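Local structure of periplasmic His/Glu/Gln/Arg/opine family-binding protein (Silicibacter pomeroyi, 3I6V) at residues C39-L44 with T200-D205; S95-S100 with D154-I159; I57-L60 with N64-T67; D28-E33 with N87-T92. The protein binds lysine in the cleft between its two lobes and probably delivers amino acids to an ABC transporter in the membrane. All blocks are in the same frame, centred on the assembly; numbering follows the deposited sequence.

Contact 1. Residues C39-L44 with T200-D205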
loop_
_atom_site.group_PDB
_atom_site.type_symbol
_atom_site.label_atom_id
_atom_site.label_comp_id
_atom_site.label_asym_id
_atom_site.label_seq_id
_atom_site.Cartn_x
_atom_site.Cartn_y
_atom_site.Cartn_z
ATOM N N CYS A 39 -9.562 0.573 -15.819
ATOM C CA CYS A 39 -9.196 0.738 -17.203
ATOM C C CYS A 39 -10.358 0.371 -18.133
ATOM O O CYS A 39 -10.532 0.988 -19.176
ATOM C CB CYS A 39 -7.988 -0.117 -17.555
ATOM S SG CYS A 39 -6.410 0.521 -16.923
ATOM N N LYS A 40 -11.108 -0.666 -17.780
ATOM C CA LYS A 40 -12.260 -1.059 -18.582
ATOM C C LYS A 40 -13.274 0.097 -18.626
ATOM O O LYS A 40 -13.779 0.435 -19.686
ATOM C CB LYS A 40 -12.906 -2.317 -18.011
ATOM C CG LYS A 40 -14.141 -2.793 -18.791
ATOM C CD LYS A 40 -14.788 -3.975 -18.091
ATOM C CE LYS A 40 -15.778 -4.700 -19.042
ATOM N NZ LYS A 40 -16.574 -5.640 -18.242
ATOM N N ARG A 41 -13.534 0.710 -17.475
ATOM C CA ARG A 41 -14.515 1.771 -17.386
ATOM C C ARG A 41 -14.049 3.080 -18.034
ATOM O O ARG A 41 -14.876 3.861 -18.482
ATOM C CB ARG A 41 -14.904 2.011 -15.941
ATOM C CG ARG A 41 -15.877 1.005 -15.409
ATOM C CD ARG A 41 -15.950 1.159 -13.937
ATOM N NE ARG A 41 -16.827 0.187 -13.303
ATOM C CZ ARG A 41 -17.899 0.484 -12.572
ATOM N NH1 ARG A 41 -18.263 1.745 -12.387
ATOM N NH2 ARG A 41 -18.624 -0.493 -12.031
ATOM N N ALA A 42 -12.736 3.283 -18.104
ATOM C CA ALA A 42 -12.130 4.461 -18.735
ATOM C C ALA A 42 -11.935 4.285 -20.231
ATOM O O ALA A 42 -11.576 5.237 -20.920
ATOM C CB ALA A 42 -10.760 4.783 -18.072
ATOM N N GLY A 43 -12.179 3.069 -20.725
ATOM C CA GLY A 43 -11.935 2.720 -22.120
ATOM C C GLY A 43 -10.461 2.600 -22.469
ATOM O O GLY A 43 -10.057 2.911 -23.580
ATOM N N LEU A 44 -9.643 2.135 -21.527
ATOM C CA LEU A 44 -8.210 2.019 -21.768
ATOM C C LEU A 44 -7.792 0.548 -21.762
ATOM O O LEU A 44 -8.362 -0.253 -21.057
ATOM C CB LEU A 44 -7.438 2.791 -20.680
ATOM C CG LEU A 44 -7.764 4.300 -20.585
ATOM C CD1 LEU A 44 -7.366 4.803 -19.234
ATOM C CD2 LEU A 44 -7.032 5.058 -21.682
ATOM N N THR A 200 -14.835 7.450 -9.284
ATOM C CA THR A 200 -16.094 8.039 -8.823
ATOM C C THR A 200 -17.310 7.148 -9.189
ATOM O O THR A 200 -18.141 6.872 -8.340
ATOM C CB THR A 200 -16.260 9.461 -9.386
ATOM O OG1 THR A 200 -15.262 10.291 -8.800
ATOM C CG2 THR A 200 -17.669 10.046 -9.055
ATOM N N SER A 201 -17.363 6.695 -10.432
ATOM C CA SER A 201 -18.398 5.744 -10.904
ATOM C C SER A 201 -18.464 4.451 -10.060
ATOM O O SER A 201 -19.559 3.953 -9.776
ATOM C CB SER A 201 -18.185 5.423 -12.390
ATOM O OG SER A 201 -17.181 4.400 -12.568
ATOM N N MET A 202 -17.319 3.927 -9.609
ATOM C CA MET A 202 -17.330 2.712 -8.764
ATOM C C MET A 202 -17.787 3.012 -7.333
ATOM O O MET A 202 -18.335 2.130 -6.631
ATOM C CB MET A 202 -15.949 2.028 -8.742
ATOM C CG MET A 202 -15.493 1.472 -10.090
ATOM S SD MET A 202 -13.952 0.512 -10.053
ATOM C CE MET A 202 -14.431 -0.712 -8.899
ATOM N N LYS A 203 -17.539 4.242 -6.882
ATOM C CA LYS A 203 -18.034 4.682 -5.583
ATOM C C LYS A 203 -19.559 4.856 -5.638
ATOM O O LYS A 203 -20.253 4.467 -4.717
ATOM C CB LYS A 203 -17.343 5.979 -5.086
ATOM C CG LYS A 203 -15.845 5.776 -4.690
ATOM C CD LYS A 203 -15.202 7.024 -4.104
ATOM C CE LYS A 203 -13.679 6.835 -3.894
ATOM N NZ LYS A 203 -12.986 8.124 -3.440
ATOM N N GLU A 204 -20.052 5.423 -6.737
ATOM C CA GLU A 204 -21.471 5.743 -6.891
ATOM C C GLU A 204 -22.407 4.511 -7.025
ATOM O O GLU A 204 -23.537 4.543 -6.531
ATOM C CB GLU A 204 -21.661 6.728 -8.047
ATOM C CG GLU A 204 -21.305 8.159 -7.651
ATOM C CD GLU A 204 -21.276 9.125 -8.837
ATOM O OE1 GLU A 204 -21.285 8.661 -10.007
ATOM O OE2 GLU A 204 -21.217 10.352 -8.590
ATOM N N ASP A 205 -21.913 3.447 -7.667
ATOM C CA ASP A 205 -22.672 2.214 -7.895
ATOM C C ASP A 205 -22.374 1.082 -6.914
ATOM O O ASP A 205 -22.937 0.005 -7.049
ATOM C CB ASP A 205 -22.492 1.726 -9.338
ATOM C CG ASP A 205 -21.091 1.129 -9.622
ATOM O OD1 ASP A 205 -20.252 0.973 -8.702
ATOM O OD2 ASP A 205 -20.845 0.794 -10.792
#
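Arg41 reaches across to Ser201, Met202 and Asp205, joining the C-terminal ends of helices 30-42 and 189-204 in one lobe of a type II periplasmic binding protein fold. While Cys39, at the start of 39-44, turns inward to strand 7-11, Arg41 carries the contact. Its chain runs extended from CG to NE (chi2 168°) and delivers the guanidinium to the last turn of helix 189-204. There it forms an end-on salt bridge in which two nitrogens grip a single oxygen: NH2 lies 2.9 Å from Asp205 OD2 on its syn lone pair, while NH1, 3.2 Å from Asp205 OD2, comes from above the carboxylate plane. The carboxylate stands almost perpendicular to the guanidinium, 85° apart, and its other oxygen, OD1, bonds to Thr207 OG1. NH1 also donates to Ser201 OG at 2.9 Å; that hydroxyl in turn bonds to Ala198 O. Both acceptors lie near the guanidinium plane, and NE completes the set with a second salt bridge to Glu37, one turn back on the same helix, so the group is probably held firmly against rotation. One guanidinium face rests on Met202, whose CG comes 3.6 Å from Arg41 CZ; farther in, Met202 packs on Leu34 and Leu38. Beyond Arg41 the helix stops at Gly43, whose positive phi of 72° belongs to a Schellman motif. Two backbone bonds reach back into the last turn: Gly43 N to Lys40 O at 3.3 Å, and Leu44 N to Cys39 O at 2.8 Å.

Contact 2. Residues S95-S100 with D154-I159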
loop_
_atom_site.group_PDB
_atom_site.type_symbol
_atom_site.label_atom_id
_atom_site.label_comp_id
_atom_site.label_asym_id
_atom_site.label_seq_id
_atom_site.Cartn_x
_atom_site.Cartn_y
_atom_site.Cartn_z
ATOM N N SER A 95 -0.123 0.137 12.541
ATOM C CA SER A 95 -0.075 -0.619 13.802
ATOM C C SER A 95 1.293 -1.205 14.029
ATOM O O SER A 95 2.083 -1.354 13.086
ATOM C CB SER A 95 -1.068 -1.784 13.791
ATOM O OG SER A 95 -2.362 -1.364 13.447
ATOM N N TYR A 96 1.567 -1.536 15.292
ATOM C CA TYR A 96 2.792 -2.222 15.662
ATOM C C TYR A 96 2.510 -3.715 15.776
ATOM O O TYR A 96 1.464 -4.128 16.279
ATOM C CB TYR A 96 3.360 -1.736 16.990
ATOM C CG TYR A 96 3.820 -0.301 17.017
ATOM C CD1 TYR A 96 2.923 0.729 17.329
ATOM C CD2 TYR A 96 5.147 0.026 16.750
ATOM C CE1 TYR A 96 3.342 2.074 17.362
ATOM C CE2 TYR A 96 5.575 1.341 16.790
ATOM C CZ TYR A 96 4.672 2.352 17.094
ATOM O OH TYR A 96 5.126 3.633 17.121
ATOM N N VAL A 97 3.470 -4.504 15.331
ATOM C CA VAL A 97 3.400 -5.966 15.491
ATOM C C VAL A 97 4.697 -6.481 16.075
ATOM O O VAL A 97 5.773 -6.030 15.706
ATOM C CB VAL A 97 3.033 -6.715 14.180
ATOM C CG1 VAL A 97 3.418 -8.220 14.275
ATOM C CG2 VAL A 97 1.560 -6.615 13.941
ATOM N N ALA A 98 4.578 -7.432 17.011
ATOM C CA ALA A 98 5.733 -7.936 17.726
ATOM C C ALA A 98 5.594 -9.447 18.042
ATOM O O ALA A 98 4.550 -10.054 17.780
ATOM C CB ALA A 98 5.916 -7.121 19.039
ATOM N N THR A 99 6.639 -10.021 18.627
ATOM C CA THR A 99 6.601 -11.435 19.081
ATOM C C THR A 99 6.147 -11.599 20.556
ATOM O O THR A 99 5.846 -12.713 20.992
ATOM C CB THR A 99 7.955 -12.132 18.878
ATOM O OG1 THR A 99 8.952 -11.462 19.654
ATOM C CG2 THR A 99 8.385 -12.110 17.397
ATOM N N SER A 100 6.095 -10.501 21.319
ATOM C CA SER A 100 5.534 -10.539 22.689
ATOM C C SER A 100 4.758 -9.269 23.011
ATOM O O SER A 100 4.974 -8.227 22.393
ATOM C CB SER A 100 6.626 -10.759 23.734
ATOM O OG SER A 100 7.460 -9.617 23.833
ATOM N N ASP A 154 -3.895 -3.132 7.493
ATOM C CA ASP A 154 -4.478 -4.122 6.615
ATOM C C ASP A 154 -3.473 -5.105 6.016
ATOM O O ASP A 154 -3.851 -6.236 5.661
ATOM C CB ASP A 154 -5.372 -3.484 5.565
ATOM C CG ASP A 154 -6.646 -2.909 6.186
ATOM O OD1 ASP A 154 -6.823 -3.034 7.419
ATOM O OD2 ASP A 154 -7.446 -2.329 5.453
ATOM N N TYR A 155 -2.210 -4.682 5.927
ATOM C CA TYR A 155 -1.146 -5.575 5.521
ATOM C C TYR A 155 -0.886 -6.568 6.681
ATOM O O TYR A 155 -0.725 -7.799 6.467
ATOM C CB TYR A 155 0.123 -4.780 5.182
ATOM C CG TYR A 155 1.357 -5.647 4.980
ATOM C CD1 TYR A 155 1.469 -6.515 3.880
ATOM C CD2 TYR A 155 2.407 -5.600 5.892
ATOM C CE1 TYR A 155 2.626 -7.313 3.701
ATOM C CE2 TYR A 155 3.539 -6.369 5.730
ATOM C CZ TYR A 155 3.642 -7.236 4.657
ATOM O OH TYR A 155 4.781 -8.003 4.582
ATOM N N LEU A 156 -0.851 -6.038 7.898
ATOM C CA LEU A 156 -0.527 -6.853 9.095
ATOM C C LEU A 156 -1.630 -7.826 9.559
ATOM O O LEU A 156 -1.298 -8.894 10.065
ATOM C CB LEU A 156 -0.069 -5.990 10.273
ATOM C CG LEU A 156 1.232 -5.212 10.071
ATOM C CD1 LEU A 156 1.358 -4.087 11.141
ATOM C CD2 LEU A 156 2.497 -6.104 10.038
ATOM N N VAL A 157 -2.901 -7.488 9.372
ATOM C CA VAL A 157 -3.993 -8.345 9.871
ATOM C C VAL A 157 -3.850 -9.833 9.420
ATOM O O VAL A 157 -3.784 -10.707 10.285
ATOM C CB VAL A 157 -5.410 -7.766 9.624
ATOM C CG1 VAL A 157 -6.518 -8.867 9.813
ATOM C CG2 VAL A 157 -5.692 -6.541 10.580
ATOM N N PRO A 158 -3.733 -10.105 8.091
ATOM C CA PRO A 158 -3.608 -11.524 7.691
ATOM C C PRO A 158 -2.306 -12.148 8.175
ATOM O O PRO A 158 -2.250 -13.346 8.424
ATOM C CB PRO A 158 -3.649 -11.468 6.141
ATOM C CG PRO A 158 -4.319 -10.126 5.814
ATOM C CD PRO A 158 -3.772 -9.213 6.912
ATOM N N ILE A 159 -1.255 -11.351 8.288
ATOM C CA ILE A 159 0.027 -11.854 8.742
ATOM C C ILE A 159 -0.027 -12.341 10.215
ATOM O O ILE A 159 0.465 -13.443 10.553
ATOM C CB ILE A 159 1.112 -10.803 8.485
ATOM C CG1 ILE A 159 1.446 -10.752 6.987
ATOM C CG2 ILE A 159 2.363 -11.117 9.237
ATOM C CD1 ILE A 159 2.423 -9.678 6.642
#
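Leu156 holds CG trans to its own carbonyl carbon (chi1 -64°), which sends the isobutyl group off helix 153-162 toward the strand; Val97, with chi1 at 162°, puts CG1 opposite its backbone N and thereby turns CG2 to meet it. The two side chains run antiparallel alongside each other. Val97 CG2 sits against both branches of the leucine, 3.8 Å from Leu156 CD1 and 4.0 Å from Leu156 CD2. CD1 also reaches the backbone two residues back along the strand, 3.4 Å from Ser95 O, on a residue whose backbone pairs with Ala151. No hydrogen bond links the two segments. This is helix-on-sheet packing in the second lobe of the type II binding-protein fold: strand 93-98 pairs antiparallel with strand 148-152, and the chain passes from that strand directly into helix 153-162, which packs on the sheet. Phe169 touches Ser95, Val97 and Leu156 alike, and Ile138 of helix 134-142 adds to the apolar surround of the leucine. An alanine in place of Leu156 would remove both methyl branches and would probably open a gap beside Val97 CG2 and Phe169. The hydroxyl of Ser95 has its partner elsewhere, in Asp173 OD1.

Contact 3. Residues I57-L60 with N64-T67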
loop_
_atom_site.group_PDB
_atom_site.type_symbol
_atom_site.label_atom_id
_atom_site.label_comp_id
_atom_site.label_asym_id
_atom_site.label_seq_id
_atom_site.Cartn_x
_atom_site.Cartn_y
_atom_site.Cartn_z
ATOM N N ILE A 57 8.494 5.659 -7.522
ATOM C CA ILE A 57 8.217 7.037 -7.895
ATOM C C ILE A 57 9.191 7.531 -8.989
ATOM O O ILE A 57 8.732 7.991 -10.021
ATOM C CB ILE A 57 8.107 7.989 -6.685
ATOM C CG1 ILE A 57 6.805 7.708 -5.909
ATOM C CG2 ILE A 57 8.130 9.466 -7.158
ATOM C CD1 ILE A 57 6.580 8.663 -4.666
ATOM N N PRO A 58 10.525 7.442 -8.771
ATOM C CA PRO A 58 11.428 7.930 -9.859
ATOM C C PRO A 58 11.197 7.232 -11.191
ATOM O O PRO A 58 11.263 7.880 -12.239
ATOM C CB PRO A 58 12.853 7.614 -9.341
ATOM C CG PRO A 58 12.729 7.291 -7.908
ATOM C CD PRO A 58 11.250 7.155 -7.521
ATOM N N ASN A 59 10.884 5.935 -11.164
ATOM C CA ASN A 59 10.636 5.215 -12.420
ATOM C C ASN A 59 9.306 5.560 -13.123
ATOM O O ASN A 59 9.201 5.391 -14.347
ATOM C CB ASN A 59 10.847 3.702 -12.238
ATOM C CG ASN A 59 12.329 3.359 -11.986
ATOM O OD1 ASN A 59 13.195 4.226 -12.086
ATOM N ND2 ASN A 59 12.610 2.102 -11.680
ATOM N N LEU A 60 8.301 6.032 -12.368
ATOM C CA LEU A 60 7.122 6.652 -12.973
ATOM C C LEU A 60 7.544 7.952 -13.641
ATOM O O LEU A 60 7.182 8.218 -14.795
ATOM C CB LEU A 60 6.041 6.977 -11.905
ATOM C CG LEU A 60 4.921 7.949 -12.341
ATOM C CD1 LEU A 60 3.991 7.269 -13.338
ATOM C CD2 LEU A 60 4.084 8.421 -11.144
ATOM N N ASN A 64 8.972 4.850 -17.231
ATOM C CA ASN A 64 8.929 3.377 -17.315
ATOM C C ASN A 64 7.527 2.782 -17.336
ATOM O O ASN A 64 7.320 1.662 -17.837
ATOM C CB ASN A 64 9.707 2.714 -16.177
ATOM C CG ASN A 64 11.205 2.994 -16.230
ATOM O OD1 ASN A 64 11.664 3.914 -16.901
ATOM N ND2 ASN A 64 11.971 2.205 -15.475
ATOM N N TYR A 65 6.567 3.506 -16.755
ATOM C CA TYR A 65 5.164 3.118 -16.767
ATOM C C TYR A 65 4.386 4.412 -16.514
ATOM O O TYR A 65 5.000 5.484 -16.379
ATOM C CB TYR A 65 4.831 2.041 -15.699
ATOM C CG TYR A 65 5.639 2.211 -14.447
ATOM C CD1 TYR A 65 6.900 1.616 -14.332
ATOM C CD2 TYR A 65 5.178 3.011 -13.385
ATOM C CE1 TYR A 65 7.688 1.795 -13.192
ATOM C CE2 TYR A 65 5.970 3.194 -12.214
ATOM C CZ TYR A 65 7.215 2.587 -12.136
ATOM O OH TYR A 65 8.028 2.736 -11.040
ATOM N N ASP A 66 3.062 4.312 -16.441
ATOM C CA ASP A 66 2.232 5.520 -16.449
ATOM C C ASP A 66 1.438 5.788 -15.187
ATOM O O ASP A 66 0.924 6.904 -15.025
ATOM C CB ASP A 66 1.281 5.499 -17.654
ATOM C CG ASP A 66 2.031 5.271 -18.964
ATOM O OD1 ASP A 66 2.995 6.018 -19.250
ATOM O OD2 ASP A 66 1.694 4.299 -19.673
ATOM N N THR A 67 1.280 4.789 -14.334
ATOM C CA THR A 67 0.583 4.988 -13.070
ATOM C C THR A 67 1.277 4.215 -11.958
ATOM O O THR A 67 2.020 3.248 -12.231
ATOM C CB THR A 67 -0.895 4.502 -13.112
ATOM O OG1 THR A 67 -0.911 3.059 -13.114
ATOM C CG2 THR A 67 -1.641 5.011 -14.337
#
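Tyr65 lays its ring along the backbone of helix 56-61, at Asn59 and Leu60. From CB the ring leaves with chi1 at 35°, which sets CG between the backbone N and carbonyl carbon. On one side, CD2 approaches Leu60 CA and CE2 stands 3.8 Å from Leu60 CB; on the other, CE1 is 3.8 Å from Asn59 CB. Asn59 O lies over one face, offset toward the rim. CZ reaches 3.6 Å from Leu60 N, and at the tip OH passes 3.2 Å from Asn59 CB on its way to a hydrogen bond with Ile56 O. The ring thus covers the last turn of a helix that leads, through a tight reversal, into strand 67-68, which bonds to strand 7-11 in the sodium-binding lobe. The reversal is closed by Asn64 N donating to Asn59 O at 2.9 Å; the donor lies in line with the C=O bond (177° at O), though the bond is bent at the hydrogen. Above it the two asparagine amides lie within 26° of parallel without bonding; Asn59 ND2 goes to Asn51 OD1. Leu60 CD1 packs on the following backbone, 3.5 Å from Asp66 C. Arg185 NH1 joins both segments by bonding Leu60 O and Tyr65 O.

Contact 4. Residues D28-E33 with N87-T92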
loop_
_atom_site.group_PDB
_atom_site.type_symbol
_atom_site.label_atom_id
_atom_site.label_comp_id
_atom_site.label_asym_id
_atom_site.label_seq_id
_atom_site.Cartn_x
_atom_site.Cartn_y
_atom_site.Cartn_z
ATOM N N ASP A 28 -1.437 -9.818 -9.230
ATOM C CA ASP A 28 -2.671 -10.280 -8.663
ATOM C C ASP A 28 -2.960 -9.404 -7.443
ATOM O O ASP A 28 -2.149 -8.566 -7.071
ATOM C CB ASP A 28 -2.469 -11.752 -8.210
ATOM C CG ASP A 28 -3.763 -12.558 -8.185
ATOM O OD1 ASP A 28 -4.855 -11.974 -7.936
ATOM O OD2 ASP A 28 -3.677 -13.818 -8.366
ATOM N N GLY A 29 -4.109 -9.594 -6.817
ATOM C CA GLY A 29 -4.444 -8.815 -5.632
ATOM C C GLY A 29 -5.594 -7.852 -5.865
ATOM O O GLY A 29 -6.149 -7.764 -6.950
ATOM N N PHE A 30 -5.960 -7.138 -4.812
ATOM C CA PHE A 30 -7.011 -6.122 -4.871
ATOM C C PHE A 30 -6.822 -5.157 -6.042
ATOM O O PHE A 30 -7.752 -4.876 -6.808
ATOM C CB PHE A 30 -7.052 -5.342 -3.544
ATOM C CG PHE A 30 -7.984 -4.167 -3.573
ATOM C CD1 PHE A 30 -9.367 -4.362 -3.528
ATOM C CD2 PHE A 30 -7.479 -2.869 -3.654
ATOM C CE1 PHE A 30 -10.243 -3.275 -3.550
ATOM C CE2 PHE A 30 -8.342 -1.759 -3.683
ATOM C CZ PHE A 30 -9.717 -1.953 -3.636
ATOM N N GLU A 31 -5.601 -4.675 -6.166
ATOM C CA GLU A 31 -5.252 -3.675 -7.142
ATOM C C GLU A 31 -5.199 -4.178 -8.563
ATOM O O GLU A 31 -5.379 -3.390 -9.491
ATOM C CB GLU A 31 -3.937 -2.975 -6.736
ATOM C CG GLU A 31 -4.214 -2.122 -5.485
ATOM C CD GLU A 31 -2.974 -1.531 -4.844
ATOM O OE1 GLU A 31 -1.895 -2.172 -4.890
ATOM O OE2 GLU A 31 -3.098 -0.412 -4.279
ATOM N N ARG A 32 -4.957 -5.477 -8.753
ATOM C CA ARG A 32 -5.070 -6.061 -10.093
ATOM C C ARG A 32 -6.521 -5.965 -10.521
ATOM O O ARG A 32 -6.816 -5.518 -11.622
ATOM C CB ARG A 32 -4.674 -7.565 -10.122
ATOM C CG ARG A 32 -4.989 -8.249 -11.476
ATOM C CD ARG A 32 -4.097 -7.593 -12.530
ATOM N NE ARG A 32 -4.346 -7.956 -13.933
ATOM C CZ ARG A 32 -3.578 -8.791 -14.636
ATOM N NH1 ARG A 32 -2.550 -9.414 -14.049
ATOM N NH2 ARG A 32 -3.845 -9.018 -15.926
ATOM N N GLU A 33 -7.416 -6.442 -9.668
ATOM C CA GLU A 33 -8.834 -6.420 -10.001
ATOM C C GLU A 33 -9.338 -4.982 -10.167
ATOM O O GLU A 33 -10.107 -4.661 -11.096
ATOM C CB GLU A 33 -9.640 -7.112 -8.916
ATOM C CG GLU A 33 -11.055 -7.403 -9.368
ATOM C CD GLU A 33 -11.934 -7.998 -8.289
ATOM O OE1 GLU A 33 -11.420 -8.636 -7.342
ATOM O OE2 GLU A 33 -13.158 -7.829 -8.402
ATOM N N ASN A 87 -8.693 9.076 -3.276
ATOM C CA ASN A 87 -8.408 7.771 -2.700
ATOM C C ASN A 87 -9.359 6.657 -3.264
ATOM O O ASN A 87 -10.465 6.945 -3.755
ATOM C CB ASN A 87 -8.299 7.789 -1.161
ATOM C CG ASN A 87 -9.593 8.239 -0.422
ATOM O OD1 ASN A 87 -10.738 7.967 -0.828
ATOM N ND2 ASN A 87 -9.386 8.885 0.712
ATOM N N TYR A 88 -8.872 5.416 -3.269
ATOM C CA TYR A 88 -9.721 4.304 -3.662
ATOM C C TYR A 88 -9.871 3.282 -2.533
ATOM O O TYR A 88 -10.663 2.340 -2.642
ATOM C CB TYR A 88 -9.293 3.700 -4.981
ATOM C CG TYR A 88 -7.866 3.211 -5.006
ATOM C CD1 TYR A 88 -6.862 3.948 -5.654
ATOM C CD2 TYR A 88 -7.516 2.009 -4.380
ATOM C CE1 TYR A 88 -5.520 3.493 -5.680
ATOM C CE2 TYR A 88 -6.190 1.544 -4.393
ATOM C CZ TYR A 88 -5.215 2.270 -5.052
ATOM O OH TYR A 88 -3.917 1.818 -5.038
ATOM N N ILE A 89 -9.127 3.490 -1.453
ATOM C CA ILE A 89 -9.442 2.899 -0.165
ATOM C C ILE A 89 -9.431 4.059 0.840
ATOM O O ILE A 89 -8.563 4.930 0.750
ATOM C CB ILE A 89 -8.412 1.821 0.262
ATOM C CG1 ILE A 89 -8.138 0.825 -0.886
ATOM C CG2 ILE A 89 -8.867 1.076 1.587
ATOM C CD1 ILE A 89 -7.042 -0.211 -0.538
ATOM N N PRO A 90 -10.416 4.091 1.778
ATOM C CA PRO A 90 -10.417 5.101 2.824
ATOM C C PRO A 90 -9.162 4.998 3.692
ATOM O O PRO A 90 -8.533 3.916 3.733
ATOM C CB PRO A 90 -11.706 4.791 3.652
ATOM C CG PRO A 90 -12.622 4.096 2.616
ATOM C CD PRO A 90 -11.631 3.246 1.813
ATOM N N PRO A 91 -8.792 6.107 4.372
ATOM C CA PRO A 91 -7.611 6.066 5.232
ATOM C C PRO A 91 -7.757 4.908 6.209
ATOM O O PRO A 91 -8.832 4.738 6.799
ATOM C CB PRO A 91 -7.659 7.416 5.976
ATOM C CG PRO A 91 -8.512 8.323 5.103
ATOM C CD PRO A 91 -9.496 7.412 4.425
ATOM N N THR A 92 -6.735 4.065 6.327
ATOM C CA THR A 92 -6.769 3.014 7.380
ATOM C C THR A 92 -5.539 3.096 8.303
ATOM O O THR A 92 -4.539 3.723 7.963
ATOM C CB THR A 92 -6.984 1.587 6.808
ATOM O OG1 THR A 92 -5.996 1.318 5.812
ATOM C CG2 THR A 92 -8.406 1.436 6.169
#
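Phe30 presents the CE2 corner of its ring to both Tyr88 and Ile89. Tyr88 CD2 meets it at the ring edge, 3.9 Å from Phe30 CE2; the Phe30 and Ile89 side chains point at each other from their two segments, with Ile89 CD1 3.7 Å from Phe30 CE2. Phe216 of helix 207-216 meets the phenylalanine edge-to-face and also touches Ile89, so the apolar cluster spans three parts of the chain. Beside it runs a polar link: Tyr88 OH donates to Glu31 OE2 over only 2.5 Å, a very short bond. The side chains cross at about a right angle, with the carboxylate 63° from the ring plane. Tyr88 has chi1 at 57°, sending the ring toward helix 30-42, where Glu31, extended beyond CG, brings its carboxylate to the hydroxyl. That carboxylate is buried but well supplied: OE2 also accepts from Gly71 N, and OE1 from Asn19 ND2. Together with Tyr88 OH, these donors would probably favour its charged form. A phenylalanine in place of Tyr88 would keep the ring but lose the hydroxyl, and would probably leave Glu31 OE2 without this donor and less firmly positioned against Gly71. Since Gly71 lines the lysine pocket, the Tyr88-Glu31 pair forms part of a second shell behind the ligand site of this type II periplasmic binding protein.

Contacts 1 and 3 lie in one lobe, contact 2 in the other and contact 4 in the first, where chain 87-92 crosses toward the second; the bound lysine sits between the lobes, and the centres of contacts 1 and 2 lie about 33 Å apart. Contact 4 shares helix 30-42 with contact 1, and Lys203 NZ lies 2.8 Å from Asn87 O, a probable hydrogen bond between the two. Toward contact 2 it meets Asp154 through Thr92, in packing only, where strand 83-89 gives way to strand 93-98. The side chains of Glu31, Leu156 and Tyr65 are about 8, 10 and 12 Å from the lysine. Contact 3 lies nearer the sodium ion, about 10 Å from the Leu60 side chain.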